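Local coordinates for protein fucose-specific lectin (Aleuria aurantia, PDB 6GKE) that binds L-fucose on glycoproteins, preferring alpha-1,6-linked core fucose, through five sites lying between the blades of a six-bladed beta-propeller, at residues Gly169-Gly174 against Arg179-Ala184; Asn187-His192 against Val212-Ile217; Ile225-Gln230 against Gly243-Pro248. The protein carries 1 engineered substitution. One frame throughout, in Å; residues are numbered along the deposited sequence.

Contact 1. Residues Gly169-Gly174 against Arg179-Ala184; sequences GATAIG and RIYYQA. With FUC (alpha-L-fucopyranose), chain F.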
loop_
_atom_site.group_PDB
_atom_site.type_symbol
_atom_site.label_atom_id
_atom_site.label_comp_id
_atom_site.label_asym_id
_atom_site.label_seq_id
_atom_site.Cartn_x
_atom_site.Cartn_y
_atom_site.Cartn_z
ATOM N N GLY A 169 20.925 9.381 6.059
ATOM C CA GLY A 169 21.312 10.268 4.982
ATOM C C GLY A 169 22.823 10.288 4.857
ATOM O O GLY A 169 23.517 10.228 5.866
ATOM N N ALA A 170 23.342 10.336 3.631
ATOM C CA ALA A 170 24.790 10.296 3.425
ATOM C C ALA A 170 25.162 11.219 2.268
ATOM O O ALA A 170 24.631 11.079 1.174
ATOM C CB ALA A 170 25.252 8.887 3.150
ATOM N N THR A 171 26.109 12.129 2.498
ATOM C CA THR A 171 26.521 13.032 1.433
ATOM C C THR A 171 28.023 13.307 1.535
ATOM O O THR A 171 28.570 13.440 2.631
ATOM C CB THR A 171 25.653 14.299 1.443
ATOM O OG1 THR A 171 25.966 15.104 0.306
ATOM C CG2 THR A 171 25.803 15.132 2.695
ATOM N N ALA A 172 28.673 13.394 0.369
ATOM C CA ALA A 172 30.058 13.827 0.267
ATOM C C ALA A 172 30.056 15.339 0.050
ATOM O O ALA A 172 29.738 15.813 -1.038
ATOM C CB ALA A 172 30.768 13.109 -0.856
ATOM N N ILE A 173 30.382 16.089 1.104
ATOM C CA ILE A 173 30.280 17.553 1.078
ATOM C C ILE A 173 31.492 18.184 0.387
ATOM O O ILE A 173 31.494 19.380 0.119
ATOM C CB ILE A 173 30.079 18.119 2.497
ATOM C CG1 ILE A 173 31.313 17.950 3.388
ATOM C CG2 ILE A 173 28.830 17.525 3.133
ATOM C CD1 ILE A 173 31.256 18.777 4.659
ATOM N N GLY A 174 32.523 17.380 0.136
ATOM C CA GLY A 174 33.706 17.788 -0.585
ATOM C C GLY A 174 34.533 16.545 -0.859
ATOM O O GLY A 174 34.143 15.456 -0.445
ATOM N N ARG A 179 29.472 13.415 5.412
ATOM C CA ARG A 179 28.550 13.699 6.497
ATOM C C ARG A 179 27.405 12.687 6.437
ATOM O O ARG A 179 26.771 12.512 5.391
ATOM C CB ARG A 179 28.008 15.128 6.421
ATOM C CG ARG A 179 29.066 16.215 6.578
ATOM C CD ARG A 179 29.714 16.238 7.955
ATOM N NE ARG A 179 30.671 17.326 8.116
ATOM C CZ ARG A 179 31.967 17.265 7.807
ATOM N NH1 ARG A 179 32.493 16.174 7.269
ATOM N NH2 ARG A 179 32.742 18.312 8.045
ATOM N N ILE A 180 27.171 12.030 7.574
ATOM C CA ILE A 180 26.170 10.975 7.716
ATOM C C ILE A 180 25.171 11.420 8.780
ATOM O O ILE A 180 25.575 11.846 9.861
ATOM C CB ILE A 180 26.818 9.633 8.111
ATOM C CG1 ILE A 180 28.043 9.293 7.253
ATOM C CG2 ILE A 180 25.770 8.529 8.118
ATOM C CD1 ILE A 180 27.787 9.194 5.763
ATOM N N TYR A 181 23.880 11.313 8.455
ATOM C CA TYR A 181 22.785 11.749 9.314
ATOM C C TYR A 181 21.925 10.537 9.649
ATOM O O TYR A 181 21.622 9.722 8.789
ATOM C CB TYR A 181 21.965 12.849 8.630
ATOM C CG TYR A 181 22.824 14.036 8.304
ATOM C CD1 TYR A 181 23.073 15.017 9.247
ATOM C CD2 TYR A 181 23.488 14.117 7.093
ATOM C CE1 TYR A 181 23.941 16.063 8.988
ATOM C CE2 TYR A 181 24.358 15.158 6.815
ATOM C CZ TYR A 181 24.595 16.130 7.770
ATOM O OH TYR A 181 25.483 17.137 7.503
ATOM N N TYR A 182 21.535 10.426 10.916
ATOM C CA TYR A 182 20.765 9.278 11.382
ATOM C C TYR A 182 19.972 9.710 12.613
ATOM O O TYR A 182 20.232 10.770 13.160
ATOM C CB TYR A 182 21.701 8.110 11.700
ATOM C CG TYR A 182 22.677 8.415 12.808
ATOM C CD1 TYR A 182 23.868 9.076 12.560
ATOM C CD2 TYR A 182 22.379 8.097 14.121
ATOM C CE1 TYR A 182 24.745 9.397 13.582
ATOM C CE2 TYR A 182 23.248 8.400 15.155
ATOM C CZ TYR A 182 24.435 9.058 14.886
ATOM O OH TYR A 182 25.277 9.365 15.916
ATOM N N GLN A 183 19.028 8.877 13.052
ATOM C CA GLN A 183 18.226 9.206 14.214
ATOM C C GLN A 183 18.689 8.340 15.387
ATOM O O GLN A 183 18.621 7.114 15.338
ATOM C CB GLN A 183 16.741 9.018 13.916
ATOM C CG GLN A 183 15.844 9.509 15.046
ATOM C CD GLN A 183 14.391 9.535 14.643
ATOM O OE1 GLN A 183 13.909 8.643 13.949
ATOM N NE2 GLN A 183 13.672 10.548 15.097
ATOM N N ALA A 184 19.181 9.012 16.433
ATOM C CA ALA A 184 19.710 8.349 17.613
ATOM C C ALA A 184 18.562 7.942 18.535
ATOM O O ALA A 184 17.410 8.314 18.319
ATOM C CB ALA A 184 20.681 9.264 18.314
HETATM C C1 FUC F . 31.468 20.228 10.966
HETATM C C2 FUC F . 30.140 19.790 11.561
HETATM C C3 FUC F . 29.010 20.683 11.048
HETATM C C4 FUC F . 29.006 20.672 9.519
HETATM C C5 FUC F . 30.360 21.175 9.032
HETATM C C6 FUC F . 30.468 21.188 7.513
HETATM O O1 FUC F . 31.788 21.491 11.534
HETATM O O2 FUC F . 30.225 19.822 12.994
HETATM O O3 FUC F . 27.759 20.289 11.613
HETATM O O4 FUC F . 28.824 19.351 9.008
HETATM O O5 FUC F . 31.390 20.314 9.539
#

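Contact 2. Residues Asn187-His192 against Val212-Ile217; sequences NKIREH and VSIAAI. With FUC (alpha-L-fucopyranose), chain F.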
loop_
_atom_site.group_PDB
_atom_site.type_symbol
_atom_site.label_atom_id
_atom_site.label_comp_id
_atom_site.label_asym_id
_atom_site.label_seq_id
_atom_site.Cartn_x
_atom_site.Cartn_y
_atom_site.Cartn_z
ATOM N N ASN A 187 15.705 10.084 19.736
ATOM C CA ASN A 187 14.894 10.592 18.600
ATOM C C ASN A 187 15.475 11.867 17.974
ATOM O O ASN A 187 14.853 12.446 17.082
ATOM C CB ASN A 187 13.423 10.795 18.968
ATOM C CG ASN A 187 12.698 9.480 19.143
ATOM O OD1 ASN A 187 12.974 8.510 18.447
ATOM N ND2 ASN A 187 11.752 9.441 20.063
ATOM N N LYS A 188 16.679 12.270 18.380
ATOM C CA LYS A 188 17.336 13.373 17.719
ATOM C C LYS A 188 18.049 12.865 16.469
ATOM O O LYS A 188 18.729 11.836 16.500
ATOM C CB LYS A 188 18.373 14.021 18.633
ATOM C CG LYS A 188 17.797 14.724 19.848
ATOM C CD LYS A 188 17.578 16.199 19.659
ATOM C CE LYS A 188 17.193 16.908 20.941
ATOM N NZ LYS A 188 16.130 16.188 21.679
ATOM N N ILE A 189 17.921 13.624 15.382
ATOM C CA ILE A 189 18.797 13.484 14.224
ATOM C C ILE A 189 20.185 13.940 14.671
ATOM O O ILE A 189 20.309 15.020 15.249
ATOM C CB ILE A 189 18.340 14.310 13.002
ATOM C CG1 ILE A 189 16.827 14.274 12.771
ATOM C CG2 ILE A 189 19.097 13.854 11.760
ATOM C CD1 ILE A 189 16.308 12.908 12.431
ATOM N N ARG A 190 21.200 13.120 14.398
ATOM C CA ARG A 190 22.585 13.415 14.724
ATOM C C ARG A 190 23.425 13.271 13.454
ATOM O O ARG A 190 22.947 12.802 12.427
ATOM C CB ARG A 190 23.089 12.457 15.805
ATOM C CG ARG A 190 22.324 12.513 17.116
ATOM C CD ARG A 190 22.632 13.752 17.925
ATOM N NE ARG A 190 22.015 13.672 19.239
ATOM C CZ ARG A 190 22.122 14.600 20.181
ATOM N NH1 ARG A 190 22.872 15.673 19.981
ATOM N NH2 ARG A 190 21.465 14.443 21.319
ATOM N N GLU A 191 24.690 13.676 13.567
ATOM C CA GLU A 191 25.591 13.813 12.439
ATOM C C GLU A 191 26.936 13.187 12.803
ATOM O O GLU A 191 27.468 13.455 13.875
ATOM C CB GLU A 191 25.759 15.302 12.133
ATOM C CG GLU A 191 26.694 15.634 10.986
ATOM C CD GLU A 191 26.953 17.126 10.869
ATOM O OE1 GLU A 191 27.265 17.739 11.911
ATOM O OE2 GLU A 191 26.864 17.675 9.745
ATOM N N HIS A 192 27.491 12.391 11.883
ATOM C CA HIS A 192 28.843 11.847 12.018
ATOM C C HIS A 192 29.654 12.332 10.818
ATOM O O HIS A 192 29.134 12.384 9.706
ATOM C CB HIS A 192 28.824 10.316 12.156
ATOM C CG HIS A 192 29.769 9.804 13.192
ATOM N ND1 HIS A 192 29.654 10.165 14.517
ATOM C CD2 HIS A 192 30.818 8.956 13.106
ATOM C CE1 HIS A 192 30.607 9.565 15.202
ATOM N NE2 HIS A 192 31.340 8.824 14.362
ATOM N N VAL A 212 11.460 8.797 11.412
ATOM C CA VAL A 212 11.452 9.579 10.168
ATOM C C VAL A 212 12.381 8.956 9.118
ATOM O O VAL A 212 13.455 8.422 9.415
ATOM C CB VAL A 212 11.841 11.048 10.401
ATOM C CG1 VAL A 212 10.725 11.810 11.087
ATOM C CG2 VAL A 212 13.159 11.201 11.153
ATOM N N SER A 213 11.977 9.112 7.856
ATOM C CA SER A 213 12.814 8.835 6.703
ATOM C C SER A 213 13.720 10.048 6.461
ATOM O O SER A 213 13.235 11.168 6.467
ATOM C CB SER A 213 11.933 8.518 5.511
ATOM O OG SER A 213 12.692 8.227 4.350
ATOM N N ILE A 214 15.020 9.811 6.243
ATOM C CA ILE A 214 16.039 10.870 6.199
ATOM C C ILE A 214 16.742 10.842 4.840
ATOM O O ILE A 214 17.034 9.783 4.309
ATOM C CB ILE A 214 17.053 10.691 7.350
ATOM C CG1 ILE A 214 16.349 10.770 8.707
ATOM C CG2 ILE A 214 18.211 11.682 7.255
ATOM C CD1 ILE A 214 17.208 10.363 9.877
ATOM N N ALA A 215 17.063 12.025 4.315
ATOM C CA ALA A 215 17.892 12.152 3.127
ATOM C C ALA A 215 18.800 13.368 3.313
ATOM O O ALA A 215 18.485 14.269 4.089
ATOM C CB ALA A 215 17.040 12.280 1.883
ATOM N N ALA A 216 19.931 13.388 2.611
ATOM C CA ALA A 216 20.839 14.527 2.714
ATOM C C ALA A 216 21.519 14.757 1.370
ATOM O O ALA A 216 21.864 13.802 0.675
ATOM C CB ALA A 216 21.873 14.310 3.793
ATOM N N ILE A 217 21.731 16.039 1.056
ATOM C CA ILE A 217 22.436 16.473 -0.146
ATOM C C ILE A 217 23.409 17.587 0.244
ATOM O O ILE A 217 23.304 18.195 1.312
ATOM C CB ILE A 217 21.457 16.967 -1.230
ATOM C CG1 ILE A 217 20.649 18.169 -0.723
ATOM C CG2 ILE A 217 20.568 15.828 -1.700
ATOM C CD1 ILE A 217 19.868 18.915 -1.769
HETATM C C1 FUC F . 31.468 20.228 10.966
HETATM C C2 FUC F . 30.140 19.790 11.561
HETATM C C3 FUC F . 29.010 20.683 11.048
HETATM C C4 FUC F . 29.006 20.672 9.519
HETATM C C5 FUC F . 30.360 21.175 9.032
HETATM C C6 FUC F . 30.468 21.188 7.513
HETATM O O1 FUC F . 31.788 21.491 11.534
HETATM O O2 FUC F . 30.225 19.822 12.994
HETATM O O3 FUC F . 27.759 20.289 11.613
HETATM O O4 FUC F . 28.824 19.351 9.008
HETATM O O5 FUC F . 31.390 20.314 9.539
#

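Contact 3. Residues Ile225-Gln230 against Gly243-Pro248; sequences IRVYWQ and GSWNTP. With FUC (alpha-L-fucopyranose), chain G; FUC (alpha-L-fucopyranose), chain F.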
loop_
_atom_site.group_PDB
_atom_site.type_symbol
_atom_site.label_atom_id
_atom_site.label_comp_id
_atom_site.label_asym_id
_atom_site.label_seq_id
_atom_site.Cartn_x
_atom_site.Cartn_y
_atom_site.Cartn_z
ATOM N N ILE A 225 24.768 22.344 2.817
ATOM C CA ILE A 225 24.225 21.026 3.142
ATOM C C ILE A 225 22.728 21.202 3.383
ATOM O O ILE A 225 22.320 22.185 3.996
ATOM C CB ILE A 225 24.895 20.378 4.375
ATOM C CG1 ILE A 225 26.420 20.482 4.320
ATOM C CG2 ILE A 225 24.431 18.936 4.527
ATOM C CD1 ILE A 225 27.111 20.090 5.606
ATOM N N ARG A 226 21.927 20.245 2.911
ATOM C CA ARG A 226 20.517 20.198 3.262
ATOM C C ARG A 226 20.199 18.788 3.757
ATOM O O ARG A 226 20.546 17.807 3.100
ATOM C CB ARG A 226 19.613 20.549 2.076
ATOM C CG ARG A 226 19.888 21.906 1.442
ATOM C CD ARG A 226 19.575 23.081 2.355
ATOM N NE ARG A 226 19.776 24.367 1.693
ATOM C CZ ARG A 226 20.909 25.066 1.706
ATOM N NH1 ARG A 226 21.956 24.653 2.401
ATOM N NH2 ARG A 226 20.988 26.189 1.013
ATOM N N VAL A 227 19.550 18.715 4.921
ATOM C CA VAL A 227 19.120 17.460 5.511
ATOM C C VAL A 227 17.592 17.485 5.538
ATOM O O VAL A 227 16.996 18.445 6.031
ATOM C CB VAL A 227 19.707 17.267 6.922
ATOM C CG1 VAL A 227 19.286 15.946 7.534
ATOM C CG2 VAL A 227 21.221 17.391 6.913
ATOM N N TYR A 228 16.984 16.425 4.998
ATOM C CA TYR A 228 15.538 16.281 4.895
ATOM C C TYR A 228 15.076 15.146 5.800
ATOM O O TYR A 228 15.731 14.109 5.886
ATOM C CB TYR A 228 15.110 15.979 3.456
ATOM C CG TYR A 228 15.480 17.098 2.529
ATOM C CD1 TYR A 228 14.738 18.267 2.514
ATOM C CD2 TYR A 228 16.620 17.037 1.751
ATOM C CE1 TYR A 228 15.118 19.351 1.739
ATOM C CE2 TYR A 228 17.011 18.109 0.967
ATOM C CZ TYR A 228 16.266 19.275 0.968
ATOM O OH TYR A 228 16.687 20.350 0.234
ATOM N N TRP A 229 13.915 15.325 6.426
ATOM C CA TRP A 229 13.287 14.202 7.097
ATOM C C TRP A 229 11.771 14.327 7.020
ATOM O O TRP A 229 11.211 15.415 6.960
ATOM C CB TRP A 229 13.762 14.031 8.544
ATOM C CG TRP A 229 13.529 15.181 9.471
ATOM C CD1 TRP A 229 12.460 15.405 10.285
ATOM C CD2 TRP A 229 14.466 16.233 9.739
ATOM N NE1 TRP A 229 12.662 16.539 11.026
ATOM C CE2 TRP A 229 13.885 17.067 10.715
ATOM C CE3 TRP A 229 15.730 16.554 9.236
ATOM C CZ2 TRP A 229 14.543 18.190 11.212
ATOM C CZ3 TRP A 229 16.378 17.665 9.725
ATOM C CH2 TRP A 229 15.789 18.474 10.699
ATOM N N GLN A 230 11.117 13.163 7.035
ATOM C CA GLN A 230 9.677 13.119 6.930
ATOM C C GLN A 230 9.173 11.805 7.515
ATOM O O GLN A 230 9.653 10.725 7.150
ATOM C CB GLN A 230 9.246 13.231 5.468
ATOM C CG GLN A 230 7.742 13.336 5.258
ATOM C CD GLN A 230 7.418 13.330 3.785
ATOM O OE1 GLN A 230 7.479 14.364 3.119
ATOM N NE2 GLN A 230 7.123 12.151 3.262
ATOM N N GLY A 243 27.284 27.474 6.587
ATOM C CA GLY A 243 28.330 27.969 7.481
ATOM C C GLY A 243 27.932 27.764 8.931
ATOM O O GLY A 243 28.781 27.605 9.804
ATOM N N SER A 244 26.618 27.844 9.162
ATOM C CA SER A 244 25.976 27.438 10.401
ATOM C C SER A 244 24.653 26.760 10.042
ATOM O O SER A 244 24.183 26.882 8.915
ATOM C CB SER A 244 25.769 28.611 11.324
ATOM O OG SER A 244 24.820 29.514 10.779
ATOM N N TRP A 245 24.080 26.031 11.002
ATOM C CA TRP A 245 22.793 25.384 10.815
ATOM C C TRP A 245 21.673 26.350 11.186
ATOM O O TRP A 245 21.757 27.048 12.198
ATOM C CB TRP A 245 22.690 24.110 11.652
ATOM C CG TRP A 245 23.581 23.022 11.153
ATOM C CD1 TRP A 245 24.813 22.689 11.631
ATOM C CD2 TRP A 245 23.323 22.137 10.050
ATOM N NE1 TRP A 245 25.338 21.654 10.907
ATOM C CE2 TRP A 245 24.447 21.294 9.934
ATOM C CE3 TRP A 245 22.252 21.959 9.167
ATOM C CZ2 TRP A 245 24.522 20.287 8.973
ATOM C CZ3 TRP A 245 22.329 20.963 8.220
ATOM C CH2 TRP A 245 23.451 20.141 8.122
ATOM N N ASN A 246 20.620 26.354 10.371
ATOM C CA ASN A 246 19.421 27.108 10.680
ATOM C C ASN A 246 18.518 26.279 11.601
ATOM O O ASN A 246 18.808 25.131 11.937
ATOM C CB ASN A 246 18.693 27.548 9.406
ATOM C CG ASN A 246 18.009 26.416 8.669
ATOM O OD1 ASN A 246 18.213 25.240 8.979
ATOM N ND2 ASN A 246 17.191 26.763 7.687
ATOM N N THR A 247 17.412 26.893 12.016
ATOM C CA THR A 247 16.325 26.182 12.655
ATOM C C THR A 247 15.591 25.399 11.574
ATOM O O THR A 247 15.221 25.965 10.549
ATOM C CB THR A 247 15.392 27.152 13.386
ATOM O OG1 THR A 247 16.176 27.867 14.340
ATOM C CG2 THR A 247 14.238 26.463 14.082
ATOM N N PRO A 248 15.359 24.078 11.733
ATOM C CA PRO A 248 14.657 23.329 10.696
ATOM C C PRO A 248 13.283 23.947 10.415
ATOM O O PRO A 248 12.631 24.454 11.328
ATOM C CB PRO A 248 14.534 21.919 11.285
ATOM C CG PRO A 248 15.690 21.830 12.252
ATOM C CD PRO A 248 15.781 23.219 12.851
HETATM C C1 FUC G . 17.770 27.880 0.969
HETATM C C2 FUC G . 16.737 27.091 1.760
HETATM C C3 FUC G . 15.763 26.393 0.809
HETATM C C4 FUC G . 16.532 25.554 -0.219
HETATM C C5 FUC G . 17.525 26.455 -0.934
HETATM C C6 FUC G . 18.376 25.742 -1.976
HETATM O O1 FUC G . 17.123 28.974 0.315
HETATM O O2 FUC G . 16.031 27.985 2.628
HETATM O O3 FUC G . 14.832 25.620 1.564
HETATM O O4 FUC G . 17.278 24.493 0.396
HETATM O O5 FUC G . 18.419 27.040 0.012
HETATM C C1 FUC F . 31.468 20.228 10.966
HETATM C C2 FUC F . 30.140 19.790 11.561
HETATM C C3 FUC F . 29.010 20.683 11.048
HETATM C C4 FUC F . 29.006 20.672 9.519
HETATM C C5 FUC F . 30.360 21.175 9.032
HETATM C C6 FUC F . 30.468 21.188 7.513
HETATM O O1 FUC F . 31.788 21.491 11.534
HETATM O O2 FUC F . 30.225 19.822 12.994
HETATM O O3 FUC F . 27.759 20.289 11.613
HETATM O O4 FUC F . 28.824 19.351 9.008
HETATM O O5 FUC F . 31.390 20.314 9.539
#

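Contact 1. Residues Gly169-Gly174 against Arg179-Ala184
I173 and R179 meet at the fucose end of the hairpin made by strands 168-174 and 177-183, the two strands that open the fourth blade of the propeller, and both residues line a fucose pocket. The backbones run antiparallel, with short-segment axes 4.7 Å apart. G169 and Y181 form one hydrogen-bonded pair and T171 and R179 the next, while A170 and I180 between them make the non-hydrogen-bonded pair. In the first, G169 N to Y181 O and Y181 N to G169 O are both 2.8 Å. On the A170 side of the sheet, A170 CB touches I180 CD1 at 3.7 Å. On the other side lie T171, R179 and Y181; T171 OG1 is hydrogen-bonded to S218 OG and Y181 OH to E191 OE2.

Beyond T171 a classic beta bulge at I173 and G174 interrupts the regular pairing, and I173 turns toward R179. The I173 side chain is set obliquely against that of R179, and its CD1 sits over the centre of one guanidinium face, 3.6 Å from R179 CZ, while its CG2 packs on R179 CG. A bend at chi2 (-65°) turns the arginine chain toward the sugar, whose atoms lie at the guanidinium edge. R179 NE reaches FUC O4 at 2.9 Å, and R179 NH2 gives FUC O5 a fairly straight bond of 2.8 Å; a further contact from NE to O5 is a weak bond. D195 forms a salt bridge with NH2, which thus serves both the ring oxygen and an acidic partner.

With an apolar methyl on its face and polar partners at its rim, the guanidinium is held in a definite rotation. Its N-H groups are thereby directed at O4 and O5, and D195 probably balances the positive charge and helps hold NH2.

Contact 2. Residues Asn187-His192 against Val212-Ile217
I189, in one of its two deposited conformers, and I214 reach toward each other tip to tip, and their CD1 methyls meet at 3.7 Å across the interface between two propeller blades. The same I189 CD1 also touches V212 CG2 at 3.8 Å, but here the two side chains lie oblique to one another, so a single methyl of the isoleucine rests on two residues of the facing segment. In this conformer I189 has CG1 anti to its carbonyl carbon (chi1 -41°), with CD1 as the leading atom. The CA atoms of I189 and I214 remain 8.9 Å apart, and no hydrogen bond joins the two segments: the meeting is made by methyl groups alone, all on buried residues. F204 and A208 also pack against I189, while Q183 covers part of V212.

Further along the same strand, E191 extends to the fucose. Its OE1 accepts a hydrogen bond from FUC O3 at 2.6 Å and its OE2 one from FUC O4 at 2.7 Å, and F204 N donates to OE1 from the protein side. Apolar packing of one blade's sheet against the next, here I189 on strand 188-194 against residues at the start of strand 213-219, is characteristic of the beta-propeller.

Contact 3. Residues Ile225-Gln230 against Gly243-Pro248
The strand 225-230 and the irregular loop 243-248 run in roughly the same direction, their touching parts 25° apart end to end, and with I225 and W245 CA atoms 8.9 Å from each other the meeting is left to side chains. W245 carries most of it. The far corner of its six-membered ring, CH2, lies 3.7 Å from V227 CG2 and 3.9 Å from I225 CG2; the V227 and W245 side chains cross at about a right angle, whereas that of I225 is oblique to the indole. With CG anti to the carbonyl carbon (chi1 -70°), the six-membered ring is brought near the strand, and the pyrrole side is left for the sugar. There NE1 donates to O3 of the chain F fucose at 2.9 Å, an almost straight bond (170°) with the acceptor in the plane of the ring. Y181 packs on the tryptophan too, and F204 and Y241 bring their rings against it.

At the other end, P248 CG meets W229 CH2 at 3.7 Å, the proline lying at the edge of the indole. The ring of Y237 meets that of W229 with planes nearly parallel.

R226, its CB directed away from the loop, serves a different sugar, the chain G fucose: NE binds its O4 at 2.8 Å and NH2 its O5 at 2.9 Å. The remaining nitrogen, NH1, donates to I225 O at 3.0 Å from above the carbonyl plane, which with the sugar bonds helps to fix the guanidinium rotation; the engineered Q224 also accepts from NH1 through OE1.

Neighbouring residues of one strand thus serve separate sugars, I225 with W245 lining one pocket and R226 the next. Such sharing is expected of fucose sites set between adjacent propeller blades.

How the contacts relate
From the N terminus the three contacts come in series, each closing before the next opens, with none crossing. Contact 1 closes a tight hairpin inside the fourth blade. Contact 2 spans the 19 residues from 193 to 211, which include the blade's last strand, and ties that blade to the first strand of the fifth. Contact 3 closes a shorter loop within the fifth blade, from its second strand to the loop before its last. Backbone hydrogen bonds join contacts 1 and 2 at Y182 with R190, and contacts 2 and 3 at A215 with Y228. All three reach the chain F fucose, and Y181 touches I225 and V227 across the blade interface.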